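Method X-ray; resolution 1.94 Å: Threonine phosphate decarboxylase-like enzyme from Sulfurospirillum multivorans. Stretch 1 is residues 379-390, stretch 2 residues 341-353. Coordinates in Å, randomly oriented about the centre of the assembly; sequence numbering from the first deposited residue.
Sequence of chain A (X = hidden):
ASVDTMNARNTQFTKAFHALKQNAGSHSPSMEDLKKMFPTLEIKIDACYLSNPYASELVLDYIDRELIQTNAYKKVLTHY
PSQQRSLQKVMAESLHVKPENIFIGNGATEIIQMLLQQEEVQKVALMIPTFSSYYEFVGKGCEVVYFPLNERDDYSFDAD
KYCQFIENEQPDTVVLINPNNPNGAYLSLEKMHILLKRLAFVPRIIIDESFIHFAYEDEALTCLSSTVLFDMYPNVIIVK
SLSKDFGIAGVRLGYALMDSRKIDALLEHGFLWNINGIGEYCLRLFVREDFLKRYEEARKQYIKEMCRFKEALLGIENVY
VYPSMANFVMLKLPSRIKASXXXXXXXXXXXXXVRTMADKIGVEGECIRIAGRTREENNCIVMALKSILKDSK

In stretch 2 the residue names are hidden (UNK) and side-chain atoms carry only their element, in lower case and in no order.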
# COMPACT_ATOMS: atom_id res chain seq x y z
N ASN A 379 -0.11 -33.38 7.92
CA ASN A 379 -0.08 -34.63 8.67
C ASN A 379 0.14 -34.33 10.15
O ASN A 379 -0.52 -34.91 11.00
CB ASN A 379 1.00 -35.55 8.08
CG ASN A 379 0.92 -36.98 8.61
OD1 ASN A 379 -0.10 -37.66 8.49
ND2 ASN A 379 2.05 -37.46 9.19
N CYS A 380 1.06 -33.40 10.44
CA CYS A 380 1.36 -32.98 11.80
C CYS A 380 0.12 -32.38 12.52
O CYS A 380 -0.18 -32.65 13.67
CB CYS A 380 2.48 -31.92 11.82
SG CYS A 380 4.12 -32.58 11.36
N ILE A 381 -0.61 -31.57 11.79
CA ILE A 381 -1.84 -31.01 12.33
C ILE A 381 -2.84 -32.12 12.66
O ILE A 381 -3.45 -32.10 13.72
CB ILE A 381 -2.43 -29.98 11.34
CG1 ILE A 381 -1.51 -28.80 11.21
CG2 ILE A 381 -3.76 -29.53 11.84
CD1 ILE A 381 -1.85 -27.86 10.07
N VAL A 382 -3.05 -33.05 11.74
CA VAL A 382 -4.04 -34.07 11.96
C VAL A 382 -3.63 -34.92 13.22
O VAL A 382 -4.47 -35.28 14.07
CB VAL A 382 -4.19 -35.00 10.73
CG1 VAL A 382 -5.15 -36.13 11.08
CG2 VAL A 382 -4.72 -34.23 9.52
N MET A 383 -2.36 -35.27 13.25
CA MET A 383 -1.79 -36.05 14.36
C MET A 383 -1.99 -35.33 15.68
O MET A 383 -2.53 -35.92 16.60
CB MET A 383 -0.30 -36.38 14.11
CG MET A 383 -0.13 -37.66 13.28
SD MET A 383 1.57 -38.17 12.80
CE MET A 383 1.17 -39.88 12.46
N ALA A 384 -1.54 -34.08 15.74
CA ALA A 384 -1.72 -33.23 16.91
C ALA A 384 -3.15 -33.13 17.38
O ALA A 384 -3.42 -33.39 18.58
CB ALA A 384 -1.15 -31.87 16.68
N LEU A 385 -4.07 -32.83 16.48
CA LEU A 385 -5.51 -32.82 16.82
C LEU A 385 -6.04 -34.13 17.37
O LEU A 385 -6.89 -34.13 18.31
CB LEU A 385 -6.41 -32.39 15.64
CG LEU A 385 -6.32 -30.91 15.30
CD1 LEU A 385 -6.98 -30.68 13.94
CD2 LEU A 385 -6.89 -29.99 16.35
N LYS A 386 -5.61 -35.24 16.80
CA LYS A 386 -6.18 -36.54 17.20
C LYS A 386 -5.80 -36.84 18.68
O LYS A 386 -6.60 -37.29 19.46
CB LYS A 386 -5.72 -37.69 16.29
CG LYS A 386 -6.67 -37.97 15.16
CD LYS A 386 -6.35 -39.31 14.52
CE LYS A 386 -7.07 -39.53 13.19
NZ LYS A 386 -6.02 -39.95 12.22
N SER A 387 -4.56 -36.56 18.99
CA SER A 387 -4.01 -36.73 20.29
C SER A 387 -4.63 -35.79 21.34
O SER A 387 -5.02 -36.25 22.40
CB SER A 387 -2.50 -36.52 20.22
OG SER A 387 -2.01 -36.05 21.47
N ILE A 388 -4.69 -34.50 21.02
CA ILE A 388 -5.34 -33.50 21.87
C ILE A 388 -6.81 -33.79 22.10
O ILE A 388 -7.30 -33.54 23.20
CB ILE A 388 -5.20 -32.06 21.30
CG1 ILE A 388 -3.74 -31.62 21.32
CG2 ILE A 388 -6.05 -31.11 22.10
CD1 ILE A 388 -3.41 -30.40 20.49
N LEU A 389 -7.51 -34.31 21.10
CA LEU A 389 -8.94 -34.57 21.24
C LEU A 389 -9.32 -36.01 21.61
O LEU A 389 -10.51 -36.37 21.57
CB LEU A 389 -9.68 -34.17 19.94
CG LEU A 389 -9.54 -32.69 19.53
CD1 LEU A 389 -10.23 -32.40 18.20
CD2 LEU A 389 -10.16 -31.81 20.62
N LYS A 390 -8.32 -36.83 21.91
CA LYS A 390 -8.59 -38.19 22.36
C LYS A 390 -9.38 -38.08 23.68
O LYS A 390 -8.99 -37.28 24.54
CB LYS A 390 -7.26 -38.88 22.62
CG LYS A 390 -7.25 -40.39 22.45
CD LYS A 390 -5.88 -40.93 22.84
CE LYS A 390 -5.83 -42.45 22.71
NZ LYS A 390 -4.44 -42.90 23.00
N UNK A 341 -8.61 -24.20 24.71
CA UNK A 341 -7.94 -25.42 25.13
C UNK A 341 -7.17 -26.04 23.98
O UNK A 341 -6.03 -26.38 24.16
c UNK A 341 -8.07 -30.08 25.13
c UNK A 341 -8.64 -28.83 24.97
c UNK A 341 -7.52 -28.06 26.95
c UNK A 341 -8.95 -26.44 25.64
c UNK A 341 -8.36 -27.80 25.85
c UNK A 341 -7.24 -30.32 26.18
c UNK A 341 -6.96 -29.32 27.10
N UNK A 342 -7.81 -26.16 22.83
CA UNK A 342 -7.21 -26.76 21.65
C UNK A 342 -6.11 -25.90 21.11
O UNK A 342 -5.02 -26.40 20.83
c UNK A 342 -9.19 -28.13 21.18
c UNK A 342 -7.62 -27.76 19.35
c UNK A 342 -8.26 -27.14 20.59
N UNK A 343 -6.36 -24.62 20.99
CA UNK A 343 -5.33 -23.66 20.51
C UNK A 343 -4.05 -23.61 21.36
O UNK A 343 -2.94 -23.63 20.83
c UNK A 343 -4.91 -21.21 19.98
c UNK A 343 -8.03 -21.28 19.13
c UNK A 343 -6.96 -22.40 19.14
c UNK A 343 -5.95 -22.30 20.27
N UNK A 344 -4.22 -23.63 22.69
CA UNK A 344 -3.10 -23.66 23.59
C UNK A 344 -2.31 -24.97 23.54
O UNK A 344 -1.09 -24.96 23.56
c UNK A 344 -3.59 -23.36 25.01
o UNK A 344 -4.11 -22.07 25.07
N UNK A 345 -3.00 -26.09 23.46
CA UNK A 345 -2.29 -27.35 23.38
C UNK A 345 -1.53 -27.49 22.07
O UNK A 345 -0.38 -28.00 22.07
c UNK A 345 -3.23 -28.53 23.57
N UNK A 346 -2.13 -27.04 20.96
CA UNK A 346 -1.45 -27.04 19.67
C UNK A 346 -0.18 -26.20 19.74
O UNK A 346 0.85 -26.61 19.18
c UNK A 346 -2.87 -28.62 17.27
c UNK A 346 -4.60 -26.81 17.40
c UNK A 346 -3.46 -27.51 18.12
c UNK A 346 -2.37 -26.52 18.55
N UNK A 347 -0.26 -25.02 20.33
CA UNK A 347 0.94 -24.15 20.41
C UNK A 347 2.03 -24.82 21.30
O UNK A 347 3.19 -25.07 20.88
c UNK A 347 0.93 -21.55 18.81
c UNK A 347 -0.64 -20.59 20.55
c UNK A 347 0.58 -22.76 20.97
c UNK A 347 -0.07 -21.86 19.91
N UNK A 348 1.63 -25.16 22.52
CA UNK A 348 2.61 -25.53 23.55
C UNK A 348 3.23 -26.88 23.20
O UNK A 348 4.42 -27.09 23.30
c UNK A 348 1.93 -25.51 24.96
c UNK A 348 1.66 -24.09 25.39
c UNK A 348 2.76 -26.20 26.04
N UNK A 349 2.41 -27.83 22.79
CA UNK A 349 2.84 -29.20 22.68
C UNK A 349 3.36 -29.48 21.28
O UNK A 349 4.23 -30.34 21.11
c UNK A 349 1.68 -30.12 23.12
o UNK A 349 -0.60 -31.34 24.46
o UNK A 349 -0.39 -29.95 26.17
c UNK A 349 1.40 -29.96 24.61
c UNK A 349 0.04 -30.46 25.10
N UNK A 350 2.91 -28.73 20.27
CA UNK A 350 3.28 -29.03 18.88
C UNK A 350 3.80 -27.89 18.03
O UNK A 350 4.21 -28.10 16.88
c UNK A 350 2.11 -29.66 18.17
o UNK A 350 -0.02 -34.14 20.83
c UNK A 350 0.55 -33.11 20.15
c UNK A 350 0.61 -30.75 19.83
c UNK A 350 1.49 -33.28 19.16
c UNK A 350 1.58 -30.87 18.85
c UNK A 350 2.03 -32.15 18.53
c UNK A 350 0.10 -31.86 20.48
N UNK A 351 3.86 -26.69 18.60
CA UNK A 351 4.15 -25.50 17.83
C UNK A 351 3.22 -25.15 16.64
O UNK A 351 3.63 -24.50 15.68
N UNK A 352 1.97 -25.55 16.73
CA UNK A 352 1.01 -25.32 15.64
C UNK A 352 0.08 -24.19 16.05
O UNK A 352 -0.59 -24.34 17.08
c UNK A 352 0.20 -26.59 15.37
c UNK A 352 1.17 -27.69 14.82
c UNK A 352 -0.89 -26.31 14.35
c UNK A 352 0.56 -29.07 14.64
N UNK A 353 0.01 -23.12 15.22
CA UNK A 353 -0.96 -21.99 15.43
C UNK A 353 -2.18 -22.08 14.51
O UNK A 353 -2.01 -22.17 13.29
c UNK A 353 -1.99 -17.23 17.07
c UNK A 353 -0.45 -18.22 15.51
o UNK A 353 -2.53 -16.11 17.68
c UNK A 353 -0.90 -19.47 15.83
c UNK A 353 -1.91 -19.58 16.80
c UNK A 353 -1.00 -17.10 16.12
c UNK A 353 -2.47 -18.45 17.40
c UNK A 353 -0.29 -20.66 15.17

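Position 341 carries one carbon and then a ring of six carbons, with no oxygen. The ring approaches CG2 of Ile-388 obliquely. This is Phe-341, and its CE2 lies 3.8 Å from Ile-388 CG2.

Position 342 has three side-chain carbons, one bearing the other two. They touch Leu-385 and Leu-389. The fork sits at CB, so the residue is Val-342. Its CG1 lies 3.8 Å from Leu-385 CD2, and its CG2 lies 3.8 Å from Leu-389 CD2.

Position 343 has four carbons, forked at the first, with one arm two carbons long. That pattern is isoleucine. Ile-343 points away from stretch 1 and does not touch it.

Position 344 has one carbon and then one oxygen, which makes it Ser-344. It also points away. Its hydroxyl is hydrogen-bonded to a residue just before or after one of the stretches.

Position 345 has a single carbon, which points toward stretch 1 and touches Ile-388. It is Ala-345. Its CB lies 3.6 Å from Ile-388 CD1.

Position 346 has four carbons, forked at the second, as in leucine. They touch Ala-384, Leu-385 and Ile-388. CD2 of Leu-346 lies 3.7 Å from Ala-384 CB and 3.7 Å from Ile-388 CD1. Its CD1 lies 4.1 Å from Leu-385 CD2.

Position 347 has the same four carbons and the same fork. Leu-347 is out of reach of stretch 1.

Position 348 has three carbons, one carrying two. Val-348 is exposed and makes no contact here.

Position 349 has three carbons in a row, the third carrying two oxygens. One oxygen comes near Ile-388. A carboxylate at that distance from the backbone is glutamate. Glu-349 makes one slight contact with stretch 1, with OE1 4.4 Å from Ile-388 CG1.

Position 350 has one carbon and then a six-carbon ring bearing an oxygen. Ala-384 lies over one face of the ring, and Ser-387 OG sits at its edge, near the plane. This is Tyr-350. Ala-384 CB lies 3.6 Å from the centroid of the Tyr-350 ring, almost on the ring normal, in a CH-pi contact. Ser-387 OG donates a hydrogen bond to Tyr-350 OH at 2.8 Å.

Position 351 has no side-chain atoms and is Gly-351. Its phi is positive, which favours glycine, and it is the first residue to leave helical geometry.

Position 352 has four carbons, forked at the first, with one longer arm. They touch Cys-380, Ile-381 and Ala-384. It is Ile-352. Its CD1 lies 3.9 Å from Ala-384 CB and 4.0 Å from Ile-381 CG1.

Position 353 has one carbon and a six-carbon ring bearing an oxygen. Tyr-353 is out of reach of stretch 1, and its hydroxyl is hydrogen-bonded elsewhere in the structure.

The two helices cross at 120°, with their axes 10.3 Å apart at closest approach. Ile-388 is a knob seated among Val-342, Ala-345, Leu-346 and Tyr-350. Ala-384 CB lies over one face of the Tyr-350 ring. Most of the contact is apolar packing; the serine–tyrosine pair is its one hydrogen bond.

Stretch 2, residues 341-353: FVISALLVEYGIY
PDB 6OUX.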